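PDB 3LE2: serpin-ZX from Arabidopsis thaliana, which inhibits target proteases, including metacaspase-9 and RD21A, through cleavage of its reactive centre loop and covalent trapping, and helps control programmed cell death. Local coordinates for residues A[92-97]-A[173-178]; A[150-155]-A[328-333]. All blocks are in the same frame, centred on the assembly; numbering follows the deposited sequence. Where two conformers were deposited one is given.

Interaction 1 of 2, residues A[92-97]-A[173-178]. With ACT (acetate ion), chain D.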
ATOM      1  N   PRO A  92     -14.569  -5.505   2.567  1.00 47.52           N
ATOM      2  CA  PRO A  92     -14.163  -4.681   1.428  1.00 44.83           C
ATOM      3  C   PRO A  92     -13.891  -5.516   0.184  1.00 37.99           C
ATOM      4  O   PRO A  92     -13.730  -6.735   0.232  1.00 36.48           O
ATOM      5  CB  PRO A  92     -12.873  -4.009   1.928  1.00 36.14           C
ATOM      6  CG  PRO A  92     -12.991  -4.043   3.412  1.00 38.76           C
ATOM      7  CD  PRO A  92     -13.639  -5.372   3.697  1.00 33.56           C
ATOM      8  N   LYS A  93     -13.859  -4.833  -0.942  1.00 37.14           N
ATOM      9  CA  LYS A  93     -13.546  -5.463  -2.197  1.00 33.35           C
ATOM     10  C   LYS A  93     -12.058  -5.280  -2.396  1.00 33.64           C
ATOM     11  O   LYS A  93     -11.550  -4.160  -2.309  1.00 30.33           O
ATOM     12  CB  LYS A  93     -14.312  -4.774  -3.324  1.00 35.04           C
ATOM     13  CG  LYS A  93     -13.943  -5.251  -4.729  1.00 42.25           C
ATOM     14  CD  LYS A  93     -14.477  -6.657  -4.961  1.00 47.42           C
ATOM     15  CE  LYS A  93     -14.095  -7.208  -6.316  1.00 39.59           C
ATOM     16  NZ  LYS A  93     -14.470  -8.654  -6.378  1.00 51.37           N
ATOM     17  N   LEU A  94     -11.366  -6.386  -2.635  1.00 31.35           N
ATOM     18  CA  LEU A  94      -9.948  -6.365  -2.959  1.00 29.95           C
ATOM     19  C   LEU A  94      -9.747  -7.217  -4.180  1.00 36.75           C
ATOM     20  O   LEU A  94     -10.390  -8.257  -4.338  1.00 29.23           O
ATOM     21  CB  LEU A  94      -9.082  -6.950  -1.833  1.00 25.48           C
ATOM     22  CG  LEU A  94      -8.844  -6.143  -0.554  1.00 36.30           C
ATOM     23  CD1 LEU A  94     -10.020  -6.272   0.411  1.00 31.15           C
ATOM     24  CD2 LEU A  94      -7.551  -6.622   0.110  1.00 28.92           C
ATOM     25  N   SER A  95      -8.834  -6.775  -5.038  1.00 36.61           N
ATOM     26  CA  SER A  95      -8.479  -7.526  -6.222  1.00 34.25           C
ATOM     27  C   SER A  95      -6.980  -7.366  -6.464  1.00 38.30           C
ATOM     28  O   SER A  95      -6.445  -6.255  -6.397  1.00 37.52           O
ATOM     29  CB  SER A  95      -9.291  -7.029  -7.421  1.00 33.15           C
ATOM     30  OG  SER A  95      -9.025  -7.839  -8.545  1.00 47.81           O
ATOM     31  N   VAL A  96      -6.310  -8.480  -6.732  1.00 38.55           N
ATOM     32  CA  VAL A  96      -4.858  -8.510  -6.847  1.00 36.36           C
ATOM     33  C   VAL A  96      -4.414  -8.958  -8.235  1.00 43.73           C
ATOM     34  O   VAL A  96      -4.991  -9.874  -8.819  1.00 43.77           O
ATOM     35  CB  VAL A  96      -4.261  -9.492  -5.838  1.00 45.01           C
ATOM     36  CG1 VAL A  96      -2.781  -9.719  -6.132  1.00 41.36           C
ATOM     37  CG2 VAL A  96      -4.494  -9.008  -4.410  1.00 35.24           C
ATOM     38  N   ALA A  97      -3.389  -8.303  -8.762  1.00 41.40           N
ATOM     39  CA  ALA A  97      -2.762  -8.734  -9.999  1.00 36.37           C
ATOM     40  C   ALA A  97      -1.283  -8.941  -9.718  1.00 34.96           C
ATOM     41  O   ALA A  97      -0.594  -8.034  -9.252  1.00 33.40           O
ATOM     42  CB  ALA A  97      -2.959  -7.704 -11.103  1.00 31.12           C
ATOM     43  N   LEU A 173      -2.854  -3.657  -6.775  1.00 36.91           N
ATOM     44  CA  LEU A 173      -3.784  -3.957  -5.701  1.00 36.84           C
ATOM     45  C   LEU A 173      -4.926  -2.959  -5.764  1.00 33.27           C
ATOM     46  O   LEU A 173      -4.711  -1.749  -5.640  1.00 34.56           O
ATOM     47  CB  LEU A 173      -3.098  -3.919  -4.318  1.00 29.91           C
ATOM     48  CG  LEU A 173      -3.973  -4.298  -3.108  1.00 29.52           C
ATOM     49  CD1 LEU A 173      -4.450  -5.745  -3.196  1.00 37.11           C
ATOM     50  CD2 LEU A 173      -3.291  -4.059  -1.748  1.00 28.03           C
ATOM     51  N   TYR A 174      -6.135  -3.471  -5.980  1.00 34.82           N
ATOM     52  CA  TYR A 174      -7.338  -2.652  -5.889  1.00 37.00           C
ATOM     53  C   TYR A 174      -8.045  -2.926  -4.564  1.00 28.90           C
ATOM     54  O   TYR A 174      -8.180  -4.072  -4.141  1.00 29.27           O
ATOM     55  CB  TYR A 174      -8.280  -2.904  -7.080  1.00 29.77           C
ATOM     56  CG  TYR A 174      -9.613  -2.186  -6.993  1.00 31.28           C
ATOM     57  CD1 TYR A 174      -9.770  -0.912  -7.528  1.00 41.22           C
ATOM     58  CD2 TYR A 174     -10.722  -2.781  -6.379  1.00 39.60           C
ATOM     59  CE1 TYR A 174     -10.995  -0.237  -7.469  1.00 36.29           C
ATOM     60  CE2 TYR A 174     -11.958  -2.112  -6.309  1.00 36.90           C
ATOM     61  CZ  TYR A 174     -12.078  -0.838  -6.861  1.00 36.86           C
ATOM     62  OH  TYR A 174     -13.270  -0.146  -6.809  1.00 40.84           O
ATOM     63  N   PHE A 175      -8.495  -1.863  -3.916  1.00 29.50           N
ATOM     64  CA  PHE A 175      -9.238  -1.973  -2.670  1.00 35.49           C
ATOM     65  C   PHE A 175     -10.358  -0.957  -2.704  1.00 34.01           C
ATOM     66  O   PHE A 175     -10.159   0.189  -3.113  1.00 34.61           O
ATOM     67  CB  PHE A 175      -8.303  -1.717  -1.476  1.00 33.45           C
ATOM     68  CG  PHE A 175      -9.000  -1.559  -0.131  1.00 33.94           C
ATOM     69  CD1 PHE A 175      -9.068  -2.612   0.758  1.00 31.70           C
ATOM     70  CD2 PHE A 175      -9.501  -0.332   0.274  1.00 35.57           C
ATOM     71  CE1 PHE A 175      -9.666  -2.461   2.003  1.00 29.78           C
ATOM     72  CE2 PHE A 175     -10.096  -0.175   1.525  1.00 31.38           C
ATOM     73  CZ  PHE A 175     -10.180  -1.240   2.383  1.00 30.99           C
ATOM     74  N   LYS A 176     -11.541  -1.386  -2.299  1.00 30.20           N
ATOM     75  CA  LYS A 176     -12.633  -0.450  -2.094  1.00 38.90           C
ATOM     76  C   LYS A 176     -13.466  -0.944  -0.938  1.00 35.83           C
ATOM     77  O   LYS A 176     -13.927  -2.085  -0.944  1.00 40.73           O
ATOM     78  CB  LYS A 176     -13.503  -0.297  -3.344  1.00 33.55           C
ATOM     79  CG  LYS A 176     -14.678   0.649  -3.131  1.00 39.19           C
ATOM     80  CD  LYS A 176     -15.317   1.040  -4.445  1.00 45.48           C
ATOM     81  CE  LYS A 176     -16.500   1.973  -4.239  1.00 51.70           C
ATOM     82  NZ  LYS A 176     -17.138   2.323  -5.556  1.00 62.03           N
ATOM     83  N   GLY A 177     -13.643  -0.089   0.060  1.00 36.34           N
ATOM     84  CA  GLY A 177     -14.372  -0.470   1.250  1.00 35.47           C
ATOM     85  C   GLY A 177     -15.435   0.545   1.613  1.00 33.89           C
ATOM     86  O   GLY A 177     -15.314   1.729   1.306  1.00 34.89           O
ATOM     87  N   THR A 178     -16.482   0.059   2.265  1.00 40.61           N
ATOM     88  CA  THR A 178     -17.523   0.902   2.835  1.00 44.38           C
ATOM     89  C   THR A 178     -17.182   1.179   4.299  1.00 41.58           C
ATOM     90  O   THR A 178     -16.800   0.259   5.018  1.00 35.91           O
ATOM     91  CB  THR A 178     -18.884   0.179   2.787  1.00 44.80           C
ATOM     92  OG1 THR A 178     -19.288   0.006   1.425  1.00 59.40           O
ATOM     93  CG2 THR A 178     -19.932   0.974   3.503  1.00 40.04           C
TER
HETATM   94  C   ACT D 394     -17.213  -3.047  -0.497  1.00 64.80           C
HETATM   95  O   ACT D 394     -17.002  -2.647   0.680  1.00 59.81           O
HETATM   96  OXT ACT D 394     -17.074  -2.194  -1.415  1.00 54.00           O
HETATM   97  CH3 ACT D 394     -17.606  -4.474  -0.788  1.00 49.93           C

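Interaction 2 of 2, residues A[150-155]-A[328-333]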
ATOM      1  N   GLY A 150     -11.409  -5.527 -14.555  1.00 50.58           N
ATOM      2  CA  GLY A 150     -11.508  -4.207 -15.156  1.00 50.79           C
ATOM      3  C   GLY A 150     -11.253  -3.037 -14.217  1.00 49.38           C
ATOM      4  O   GLY A 150     -11.322  -1.882 -14.631  1.00 48.25           O
ATOM      5  N   LEU A 151     -10.952  -3.323 -12.954  1.00 51.80           N
ATOM      6  CA  LEU A 151     -10.791  -2.257 -11.969  1.00 56.69           C
ATOM      7  C   LEU A 151      -9.491  -1.479 -12.195  1.00 55.14           C
ATOM      8  O   LEU A 151      -9.474  -0.241 -12.188  1.00 50.48           O
ATOM      9  CB  LEU A 151     -10.878  -2.828 -10.550  1.00 46.70           C
ATOM     10  CG  LEU A 151     -12.242  -3.481 -10.246  1.00 58.43           C
ATOM     11  CD1 LEU A 151     -12.275  -4.329  -8.927  1.00 45.20           C
ATOM     12  CD2 LEU A 151     -13.340  -2.418 -10.258  1.00 39.44           C
ATOM     13  N   ILE A 152      -8.405  -2.215 -12.416  1.00 52.63           N
ATOM     14  CA  ILE A 152      -7.126  -1.597 -12.740  1.00 50.98           C
ATOM     15  C   ILE A 152      -6.771  -1.856 -14.202  1.00 44.04           C
ATOM     16  O   ILE A 152      -6.927  -2.967 -14.709  1.00 40.43           O
ATOM     17  CB  ILE A 152      -6.015  -2.067 -11.795  1.00 60.20           C
ATOM     18  CG1 ILE A 152      -6.297  -1.547 -10.383  1.00 45.97           C
ATOM     19  CG2 ILE A 152      -4.658  -1.586 -12.304  1.00 52.61           C
ATOM     20  CD1 ILE A 152      -5.433  -2.148  -9.338  1.00 41.29           C
ATOM     21  N   THR A 153      -6.285  -0.822 -14.872  1.00 45.23           N
ATOM     22  CA  THR A 153      -6.381  -0.781 -16.315  1.00 48.95           C
ATOM     23  C   THR A 153      -5.035  -0.660 -17.035  1.00 47.59           C
ATOM     24  O   THR A 153      -4.877  -1.154 -18.157  1.00 55.26           O
ATOM     25  CB  THR A 153      -7.343   0.359 -16.730  1.00 46.92           C
ATOM     26  OG1 THR A 153      -8.165  -0.075 -17.818  1.00 66.24           O
ATOM     27  CG2 THR A 153      -6.580   1.636 -17.098  1.00 50.02           C
ATOM     28  N   GLU A 154      -4.063  -0.031 -16.385  1.00 40.30           N
ATOM     29  CA  GLU A 154      -2.801   0.287 -17.044  1.00 44.90           C
ATOM     30  C   GLU A 154      -1.577   0.261 -16.119  1.00 46.05           C
ATOM     31  O   GLU A 154      -0.981   1.304 -15.839  1.00 49.93           O
ATOM     32  CB  GLU A 154      -2.908   1.658 -17.708  1.00 45.60           C
ATOM     33  CG  GLU A 154      -1.622   2.143 -18.352  1.00 55.06           C
ATOM     34  CD  GLU A 154      -1.871   3.197 -19.411  1.00 64.86           C
ATOM     35  OE1 GLU A 154      -2.888   3.084 -20.130  1.00 71.60           O
ATOM     36  OE2 GLU A 154      -1.050   4.133 -19.529  1.00 59.48           O
ATOM     37  N   VAL A 155      -1.187  -0.928 -15.670  1.00 33.01           N
ATOM     38  CA  VAL A 155      -0.002  -1.063 -14.824  1.00 31.36           C
ATOM     39  C   VAL A 155       1.299  -0.594 -15.488  1.00 32.30           C
ATOM     40  O   VAL A 155       2.080   0.104 -14.858  1.00 32.19           O
ATOM     41  CB  VAL A 155       0.163  -2.498 -14.282  1.00 35.38           C
ATOM     42  CG1 VAL A 155       1.164  -2.508 -13.118  1.00 30.27           C
ATOM     43  CG2 VAL A 155      -1.179  -3.024 -13.814  1.00 34.25           C
ATOM     44  N   PHE A 328       6.917  -3.089 -11.841  1.00 25.56           N
ATOM     45  CA  PHE A 328       5.791  -2.192 -12.109  1.00 28.81           C
ATOM     46  C   PHE A 328       4.667  -2.381 -11.096  1.00 26.91           C
ATOM     47  O   PHE A 328       4.141  -3.488 -10.936  1.00 26.75           O
ATOM     48  CB  PHE A 328       5.272  -2.415 -13.533  1.00 25.12           C
ATOM     49  CG  PHE A 328       6.267  -2.049 -14.607  1.00 29.53           C
ATOM     50  CD1 PHE A 328       6.887  -3.036 -15.371  1.00 32.54           C
ATOM     51  CD2 PHE A 328       6.588  -0.711 -14.851  1.00 25.95           C
ATOM     52  CE1 PHE A 328       7.803  -2.696 -16.390  1.00 24.99           C
ATOM     53  CE2 PHE A 328       7.505  -0.364 -15.850  1.00 35.63           C
ATOM     54  CZ  PHE A 328       8.114  -1.359 -16.619  1.00 30.98           C
ATOM     55  N   HIS A 329       4.305  -1.302 -10.406  1.00 23.50           N
ATOM     56  CA  HIS A 329       3.260  -1.368  -9.386  1.00 28.22           C
ATOM     57  C   HIS A 329       2.190  -0.305  -9.585  1.00 27.81           C
ATOM     58  O   HIS A 329       2.480   0.851  -9.900  1.00 27.70           O
ATOM     59  CB  HIS A 329       3.857  -1.241  -7.972  1.00 24.64           C
ATOM     60  CG  HIS A 329       2.831  -1.246  -6.876  1.00 28.59           C
ATOM     61  ND1 HIS A 329       2.101  -2.369  -6.543  1.00 34.88           N
ATOM     62  CD2 HIS A 329       2.423  -0.268  -6.028  1.00 29.17           C
ATOM     63  CE1 HIS A 329       1.278  -2.079  -5.550  1.00 34.59           C
ATOM     64  NE2 HIS A 329       1.456  -0.813  -5.215  1.00 34.11           N
ATOM     65  N   LYS A 330       0.946  -0.707  -9.381  1.00 25.12           N
ATOM     66  CA  LYS A 330      -0.159   0.219  -9.467  1.00 27.23           C
ATOM     67  C   LYS A 330      -1.138   0.000  -8.318  1.00 27.85           C
ATOM     68  O   LYS A 330      -1.442  -1.142  -7.941  1.00 28.45           O
ATOM     69  CB  LYS A 330      -0.882   0.067 -10.809  1.00 30.27           C
ATOM     70  CG  LYS A 330      -2.061   1.039 -11.014  1.00 30.59           C
ATOM     71  CD  LYS A 330      -1.634   2.334 -11.694  1.00 39.37           C
ATOM     72  CE  LYS A 330      -2.657   2.757 -12.739  1.00 43.06           C
ATOM     73  NZ  LYS A 330      -2.113   3.739 -13.713  1.00 47.91           N
ATOM     74  N   ALA A 331      -1.634   1.116  -7.792  1.00 21.11           N
ATOM     75  CA  ALA A 331      -2.571   1.134  -6.700  1.00 25.56           C
ATOM     76  C   ALA A 331      -3.537   2.290  -6.917  1.00 31.65           C
ATOM     77  O   ALA A 331      -3.225   3.247  -7.624  1.00 28.88           O
ATOM     78  CB  ALA A 331      -1.815   1.328  -5.401  1.00 27.50           C
ATOM     79  N   CYS A 332      -4.714   2.213  -6.311  0.60 30.79           N
ATOM     80  CA  CYS A 332      -5.627   3.354  -6.329  0.60 36.47           C
ATOM     81  C   CYS A 332      -6.345   3.458  -4.986  0.60 33.71           C
ATOM     82  O   CYS A 332      -6.446   2.479  -4.250  0.60 34.68           O
ATOM     83  CB  CYS A 332      -6.648   3.227  -7.458  0.60 33.50           C
ATOM     84  SG  CYS A 332      -7.764   1.863  -7.182  0.60 34.74           S
ATOM     85  N   ILE A 333      -6.839   4.649  -4.675  1.00 28.61           N
ATOM     86  CA  ILE A 333      -7.486   4.898  -3.397  1.00 31.80           C
ATOM     87  C   ILE A 333      -8.621   5.877  -3.597  1.00 32.61           C
ATOM     88  O   ILE A 333      -8.643   6.646  -4.564  1.00 28.44           O
ATOM     89  CB  ILE A 333      -6.504   5.410  -2.315  1.00 28.41           C
ATOM     90  CG1 ILE A 333      -7.150   5.339  -0.925  1.00 28.75           C
ATOM     91  CG2 ILE A 333      -6.030   6.823  -2.633  1.00 25.47           C
ATOM     92  CD1 ILE A 333      -7.495   3.924  -0.465  1.00 29.71           C
TER
HETATM   93  O   HOH W   1       3.043   1.712 -12.811  1.00 39.19           O

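Interaction 1 of 2, residues A[92-97]-A[173-178]
The ring of F175 lies side by side with P92 and L94, all pointing the same way; L94 and F175 share one face of the sheet. The segments are antiparallel neighbours in serpin beta-sheet A, where strand 93-103 pairs with strand 167-176. F175 has CG anti to the backbone N (chi1 170°), and its CE1 sits 3.6 Å from P92 CB. This approach to the ring is oblique. L94 instead meets the ring at its edge, with CG 3.8 Å from F175 CD1. Further along the same face, V96 CG2 presses on L173 CD1 at 3.5 Å, which is tight for two methyls. L383 and F384 of strand 382-388 pack on this side, and Y227 adds an edge-to-face contact with F175.

Four backbone bonds hold the strands together. K93 and K176 exchange two, and S95 and Y174 exchange two. The Y174 N to S95 O bond is the straightest, with 172° at the hydrogen. Between these pairs, L94 CA approaches Y174 O and F175 CA approaches K93 O in CA-H...O contacts.

K93, S95, Y174 and K176 face the other way. K93 CG meets the edge of the Y174 ring at CE2, 4.0 Å away, and the two side chains cross at about a right angle. K93 then bends at chi2 (71°), and its NZ forms a salt bridge with D85. An acetate, probably from the crystallisation liquor, accepts a weak bond at its O from T178 N, 3.2 Å away.

Interaction 2 of 2, residues A[150-155]-A[328-333]
K330 rises from its strand toward segment 150-155 and touches three of its residues in turn. Its CB lies 4.0 Å from V155 CG1. CG, anti to the backbone N (chi1 -179°), lies 3.9 Å from I152 CG2. K330 slides past both the I152 and V155 side chains in the opposite direction. The chain bends at chi2 and again at chi3 (138°). CE then comes 3.8 Å from E154 O. NZ makes a weak hydrogen bond to the same oxygen, 3.4 Å away. The lysine tip thus reaches the loop backbone only weakly, while the E154 carboxylate stays clear: OE2 is 5.9 Å from NZ.

In the serpin fold, segment 150-155 belongs to the connection from helix 129-147 to strand 167-176. It crosses the face of beta-sheet A that carries Y174 and K330 of strand 326-335. Strands 167-176 and 326-335 are paired directly, consistent with the native stressed state, before the reactive centre loop inserts between them.

V155 also uses CG1 against the start of segment 328-333, 4.1 Å from F328 CB and near F328 O. Its side chain touches N141 and A144 of helix 129-147 as well. I152 N is held by T148 OG1. H329 points to the other side of the sheet, where NE2 bonds S36 N. Its carbonyl still joins the contact through a water, which donates to H329 O and to V155 O at 2.8 Å.

How the interactions relate
Interactions 1 and 2 have centres about 11 Å apart and meet on strand 167-176, whose two edges pair with 93-103 and 326-335. L173 N makes a probable hydrogen bond to K330 O at 3.1 Å, which ties the two parallel strands side by side. Segment 150-155 also reaches interaction 1 directly. L151 CD1 packs on Y174 CD2 at 3.4 Å, and I152 CD1 lies 3.7 Å from Y174 N. Both contacts lie away from the reactive bond R353-G354. The seam between 173-178 and 328-333 is where, as in other inhibitory serpins, the cleaved reactive centre loop would enter, and segment 150-155 lies across it.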